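Local structure of putative cell adhesion protein (Bacteroides fragilis, 4H40) at residues B[183-188]-B[250-255]; B[202-207]-B[238-243]. The protein is a putative cell adhesion protein of the fimbrillin-like family that probably serves as a component of surface pili. All blocks are in the same frame, centred on the assembly; numbering follows the deposited sequence.

Contact 1 (B[183-188]-B[250-255]); sequences RMQFTV and SLVAHT
Ser250 meets the last residue of 183-188 at an antiparallel strand pair in a fimbrillin-like beta-sandwich, of the broader transthyretin clan; the short strand axes lie 4.7 Å apart with directions at 167°. Its OG is hydrogen-bonded to Asp248 OD1 and Asn246 ND2, while its CB packs against Val188 O. Leu251 and Val188 then form a hydrogen-bonded pair through both backbone N-H groups, their side chains buried on the face that also carries Phe186 and Ala253. Val252, opposite Thr187 in a non-hydrogen-bonded pair, sits on the other face. Its CG2 lies beside Thr187 OG1, the two side chains pointing the same way, and its CG1, anti to the backbone N, reaches diagonally to Gln185 CD at 3.7 Å. Ala253 pairs with Phe186 through two nearly straight bonds, Phe186 N to Ala253 O and Ala253 N to Phe186 O, each 2.8 Å. His254 stands opposite Gln185, and the guanidinium of Arg183 lies flat on one face of its ring, centres 3.8 Å apart and planes at 18°. ND1 lies over the guanidinium face, at too poor an angle for a hydrogen bond with Arg183; its hydrogen-bonding partner is Tyr139 OH. Thr255 completes the pairing with Met184, present as selenomethionine, by two further backbone bonds. What steadies the stacked guanidinium within its own strand is Gln185: Arg183 NH2 donates to Gln185 OE1 at 2.7 Å, with that oxygen only 2° out of the guanidinium plane.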
loop_
_atom_site.group_PDB
_atom_site.type_symbol
_atom_site.label_atom_id
_atom_site.label_comp_id
_atom_site.label_asym_id
_atom_site.label_seq_id
_atom_site.Cartn_x
_atom_site.Cartn_y
_atom_site.Cartn_z
ATOM N N ARG B 183 4.826 -7.833 14.661
ATOM C CA ARG B 183 4.250 -9.038 14.103
ATOM C C ARG B 183 3.797 -8.766 12.690
ATOM O O ARG B 183 3.208 -7.723 12.421
ATOM C CB ARG B 183 3.077 -9.505 14.966
ATOM C CG ARG B 183 2.407 -10.760 14.433
ATOM C CD ARG B 183 1.289 -11.215 15.323
ATOM N NE ARG B 183 0.269 -11.904 14.553
ATOM C CZ ARG B 183 -0.135 -13.143 14.796
ATOM N NH1 ARG B 183 0.390 -13.835 15.805
ATOM N NH2 ARG B 183 -1.078 -13.698 14.043
HETATM N N MSE B 184 4.072 -9.695 11.783
HETATM C CA MSE B 184 3.612 -9.624 10.400
HETATM C C MSE B 184 2.722 -10.827 10.161
HETATM O O MSE B 184 3.025 -11.924 10.642
HETATM C CB MSE B 184 4.758 -9.549 9.393
HETATM C CG MSE B 184 5.517 -8.243 9.485
HETATM SE SE MSE B 184 6.834 -7.933 8.083
HETATM C CE MSE B 184 5.687 -7.049 6.819
ATOM N N GLN B 185 1.574 -10.610 9.512
ATOM C CA GLN B 185 0.667 -11.678 9.191
ATOM C C GLN B 185 0.226 -11.570 7.747
ATOM O O GLN B 185 -0.071 -10.485 7.281
ATOM C CB GLN B 185 -0.523 -11.657 10.125
ATOM C CG GLN B 185 -1.384 -12.861 9.935
ATOM C CD GLN B 185 -2.597 -12.769 10.765
ATOM O OE1 GLN B 185 -2.621 -13.241 11.893
ATOM N NE2 GLN B 185 -3.632 -12.181 10.212
ATOM N N PHE B 186 0.193 -12.704 7.045
ATOM C CA PHE B 186 -0.229 -12.841 5.663
ATOM C C PHE B 186 -1.344 -13.895 5.599
ATOM O O PHE B 186 -1.172 -15.027 6.060
ATOM C CB PHE B 186 0.964 -13.213 4.754
ATOM C CG PHE B 186 2.170 -12.307 4.962
ATOM C CD1 PHE B 186 2.284 -11.100 4.279
ATOM C CD2 PHE B 186 3.157 -12.637 5.869
ATOM C CE1 PHE B 186 3.345 -10.240 4.522
ATOM C CE2 PHE B 186 4.223 -11.766 6.114
ATOM C CZ PHE B 186 4.300 -10.572 5.455
ATOM N N THR B 187 -2.527 -13.462 5.122
ATOM C CA THR B 187 -3.659 -14.311 4.824
ATOM C C THR B 187 -3.655 -14.423 3.309
ATOM O O THR B 187 -3.705 -13.384 2.629
ATOM C CB THR B 187 -4.966 -13.761 5.411
ATOM O OG1 THR B 187 -4.843 -13.627 6.829
ATOM C CG2 THR B 187 -6.151 -14.641 5.088
ATOM N N VAL B 188 -3.462 -15.657 2.781
ATOM C CA VAL B 188 -3.458 -15.915 1.322
ATOM C C VAL B 188 -4.749 -16.633 0.963
ATOM O O VAL B 188 -4.959 -17.768 1.396
ATOM C CB VAL B 188 -2.229 -16.704 0.817
ATOM C CG1 VAL B 188 -2.249 -16.802 -0.694
ATOM C CG2 VAL B 188 -0.919 -16.096 1.317
ATOM N N SER B 250 -8.235 -20.574 2.728
ATOM C CA SER B 250 -7.142 -19.618 2.809
ATOM C C SER B 250 -6.084 -20.095 3.821
ATOM O O SER B 250 -6.371 -20.935 4.664
ATOM C CB SER B 250 -7.635 -18.210 3.124
ATOM O OG SER B 250 -8.445 -18.153 4.279
ATOM N N LEU B 251 -4.835 -19.610 3.663
ATOM C CA LEU B 251 -3.706 -19.901 4.533
ATOM C C LEU B 251 -3.373 -18.687 5.391
ATOM O O LEU B 251 -3.429 -17.569 4.889
ATOM C CB LEU B 251 -2.489 -20.240 3.690
ATOM C CG LEU B 251 -2.550 -21.434 2.768
ATOM C CD1 LEU B 251 -1.441 -21.330 1.762
ATOM C CD2 LEU B 251 -2.444 -22.754 3.550
ATOM N N VAL B 252 -3.007 -18.879 6.664
ATOM C CA VAL B 252 -2.589 -17.774 7.545
ATOM C C VAL B 252 -1.173 -18.044 8.057
ATOM O O VAL B 252 -0.927 -19.006 8.789
ATOM C CB VAL B 252 -3.556 -17.460 8.722
ATOM C CG1 VAL B 252 -3.067 -16.259 9.512
ATOM C CG2 VAL B 252 -4.952 -17.179 8.206
ATOM N N ALA B 253 -0.243 -17.182 7.677
ATOM C CA ALA B 253 1.139 -17.287 8.134
ATOM C C ALA B 253 1.497 -16.028 8.897
ATOM O O ALA B 253 1.076 -14.945 8.512
ATOM C CB ALA B 253 2.074 -17.508 6.956
ATOM N N HIS B 254 2.180 -16.168 10.019
ATOM C CA HIS B 254 2.610 -15.028 10.822
ATOM C C HIS B 254 4.009 -15.254 11.389
ATOM O O HIS B 254 4.506 -16.376 11.430
ATOM C CB HIS B 254 1.611 -14.695 11.941
ATOM C CG HIS B 254 1.452 -15.769 12.967
ATOM N ND1 HIS B 254 2.029 -15.663 14.212
ATOM C CD2 HIS B 254 0.771 -16.933 12.905
ATOM C CE1 HIS B 254 1.677 -16.753 14.869
ATOM N NE2 HIS B 254 0.940 -17.553 14.115
ATOM N N THR B 255 4.657 -14.170 11.772
ATOM C CA THR B 255 5.978 -14.212 12.367
ATOM C C THR B 255 6.243 -12.939 13.113
ATOM O O THR B 255 5.619 -11.902 12.833
ATOM C CB THR B 255 7.075 -14.465 11.308
ATOM O OG1 THR B 255 8.216 -14.974 11.959
ATOM C CG2 THR B 255 7.443 -13.238 10.495
#

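Contact 2 (B[202-207]-B[238-243]); sequences EGIEIS and VRITQA
Ile206 and Ile240 bring their delta carbons together at the apolar centre, CD1 to CD1 4.0 Å. In Ile206, CG1 stands anti to the carbonyl carbon (chi1 -53°), and CD1 runs on from it to meet Ile240. Ile240 CD1 also reaches Ile204 CG2 at 4.2 Å, and Val238 CG1 packs on Ile206 CB at 3.9 Å. All four side chains share one face of the sheet. The backbone carries that face as an antiparallel pair: Ile204 with Ile240, and Ile206 with Val238, are each joined by two N-H...O bonds, the straightest being Ile240 N to Ile204 O (176°). Between them Glu205 and Arg239 form the non-hydrogen-bonded pair, with side chains on the other, polar face. There Glu205 OE2 lies over one face of the guanidinium, 3.2 Å from Arg239 NH2, a salt bridge of charge alone in which no N-H points at the oxygen; OE2 also bonds weakly to Ser237 OG. At the guanidinium edge, NH1 donates to Glu202 O at 2.7 Å, in the carbonyl plane and on a lone pair. Arg239 arrives extended as far as CD, after which a bend at chi3 (-55°) turns NE. A water donates to Glu205 OE1 at 2.9 Å and weakly accepts from Arg239 NH1, joining them only loosely. Beyond, strand 203-207 continues the sheet by backbone bonds to strand 266-275, leaving 237-240 outermost within this chain. An outermost strand paired with an inner one, apolar toward the core and charged on the other side, is expected at a beta-sandwich edge.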
loop_
_atom_site.group_PDB
_atom_site.type_symbol
_atom_site.label_atom_id
_atom_site.label_comp_id
_atom_site.label_asym_id
_atom_site.label_seq_id
_atom_site.Cartn_x
_atom_site.Cartn_y
_atom_site.Cartn_z
ATOM N N GLU B 202 9.916 -23.742 1.022
ATOM C CA GLU B 202 10.540 -22.418 1.044
ATOM C C GLU B 202 9.650 -21.377 1.790
ATOM O O GLU B 202 10.178 -20.370 2.251
ATOM C CB GLU B 202 10.850 -21.917 -0.385
ATOM C CG GLU B 202 11.855 -22.739 -1.182
ATOM C CD GLU B 202 11.369 -24.030 -1.835
ATOM O OE1 GLU B 202 10.143 -24.289 -1.838
ATOM O OE2 GLU B 202 12.228 -24.795 -2.336
ATOM N N GLY B 203 8.333 -21.632 1.875
ATOM C CA GLY B 203 7.353 -20.779 2.539
ATOM C C GLY B 203 7.400 -19.306 2.172
ATOM O O GLY B 203 7.642 -18.945 1.014
ATOM N N ILE B 204 7.186 -18.440 3.168
ATOM C CA ILE B 204 7.209 -16.982 2.997
ATOM C C ILE B 204 8.502 -16.425 3.596
ATOM O O ILE B 204 8.754 -16.585 4.793
ATOM C CB ILE B 204 5.939 -16.334 3.624
ATOM C CG1 ILE B 204 4.674 -16.817 2.902
ATOM C CG2 ILE B 204 6.046 -14.784 3.649
ATOM C CD1 ILE B 204 3.487 -16.701 3.687
ATOM N N GLU B 205 9.326 -15.801 2.749
ATOM C CA GLU B 205 10.582 -15.195 3.162
ATOM C C GLU B 205 10.476 -13.655 3.117
ATOM O O GLU B 205 10.192 -13.059 2.076
ATOM C CB GLU B 205 11.741 -15.705 2.316
ATOM C CG GLU B 205 13.085 -15.221 2.826
ATOM C CD GLU B 205 14.280 -16.002 2.324
ATOM O OE1 GLU B 205 14.363 -16.258 1.098
ATOM O OE2 GLU B 205 15.150 -16.341 3.160
ATOM N N ILE B 206 10.639 -13.052 4.294
ATOM C CA ILE B 206 10.652 -11.625 4.542
ATOM C C ILE B 206 12.149 -11.231 4.578
ATOM O O ILE B 206 12.937 -11.878 5.253
ATOM C CB ILE B 206 9.864 -11.315 5.840
ATOM C CG1 ILE B 206 8.439 -11.940 5.776
ATOM C CG2 ILE B 206 9.813 -9.805 6.132
ATOM C CD1 ILE B 206 7.623 -11.812 7.011
ATOM N N SER B 207 12.538 -10.243 3.771
ATOM C CA SER B 207 13.921 -9.782 3.608
ATOM C C SER B 207 14.030 -8.276 3.773
ATOM O O SER B 207 13.079 -7.556 3.468
ATOM C CB SER B 207 14.437 -10.166 2.221
ATOM O OG SER B 207 14.899 -11.506 2.155
ATOM N N VAL B 238 13.916 -13.507 7.443
ATOM C CA VAL B 238 13.201 -14.493 8.251
ATOM C C VAL B 238 12.289 -15.343 7.311
ATOM O O VAL B 238 11.778 -14.830 6.315
ATOM C CB VAL B 238 12.457 -13.882 9.471
ATOM C CG1 VAL B 238 11.283 -13.005 9.065
ATOM C CG2 VAL B 238 12.008 -14.974 10.417
ATOM N N ARG B 239 12.170 -16.649 7.594
ATOM C CA ARG B 239 11.344 -17.543 6.807
ATOM C C ARG B 239 10.163 -18.101 7.628
ATOM O O ARG B 239 10.353 -18.563 8.757
ATOM C CB ARG B 239 12.201 -18.680 6.261
ATOM C CG ARG B 239 11.493 -19.546 5.240
ATOM C CD ARG B 239 12.342 -20.684 4.701
ATOM N NE ARG B 239 13.633 -20.273 4.126
ATOM C CZ ARG B 239 13.808 -19.756 2.909
ATOM N NH1 ARG B 239 12.762 -19.520 2.119
ATOM N NH2 ARG B 239 15.022 -19.446 2.482
ATOM N N ILE B 240 8.943 -18.008 7.079
ATOM C CA ILE B 240 7.729 -18.589 7.672
ATOM C C ILE B 240 7.515 -19.864 6.892
ATOM O O ILE B 240 7.388 -19.800 5.676
ATOM C CB ILE B 240 6.475 -17.668 7.658
ATOM C CG1 ILE B 240 6.788 -16.198 8.086
ATOM C CG2 ILE B 240 5.377 -18.286 8.514
ATOM C CD1 ILE B 240 5.612 -15.193 7.816
ATOM N N THR B 241 7.581 -21.018 7.548
ATOM C CA THR B 241 7.429 -22.307 6.882
ATOM C C THR B 241 6.062 -22.910 7.199
ATOM O O THR B 241 5.582 -23.772 6.457
ATOM C CB THR B 241 8.580 -23.265 7.277
ATOM O OG1 THR B 241 8.843 -23.158 8.678
ATOM C CG2 THR B 241 9.857 -22.979 6.514
ATOM N N GLN B 242 5.428 -22.444 8.280
ATOM C CA GLN B 242 4.160 -23.000 8.739
ATOM C C GLN B 242 2.997 -22.025 8.581
ATOM O O GLN B 242 3.123 -20.833 8.861
ATOM C CB GLN B 242 4.281 -23.451 10.203
ATOM C CG GLN B 242 5.031 -24.768 10.362
ATOM C CD GLN B 242 6.064 -24.689 11.462
ATOM O OE1 GLN B 242 5.752 -24.474 12.652
ATOM N NE2 GLN B 242 7.330 -24.878 11.082
ATOM N N ALA B 243 1.856 -22.558 8.151
ATOM C CA ALA B 243 0.621 -21.814 7.955
ATOM C C ALA B 243 -0.546 -22.628 8.448
ATOM O O ALA B 243 -0.427 -23.834 8.556
ATOM C CB ALA B 243 0.444 -21.463 6.482
HETATM O O HOH W 1 12.632 -17.699 -0.772
#

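How the contacts relate
From the N terminus the chain runs through 183-188, passes by a short connection into the next strand, 197-207, which holds 202-207, later returns along 238-243 and then lays down 250-255. Contact 2 closes a loop of 30 intervening residues, and contact 1 closes a wider one of 61 that wholly encloses it; the two are nested and do not cross. Their centres lie about 10 Å apart, and each pair belongs to a different layer. The layers meet where Phe186 CE2 touches Ile206 CD1 at 3.5 Å and Ala253 CB touches Ile204 CD1 at 3.7 Å, so the inner faces of both pairs together form part of one sandwich core.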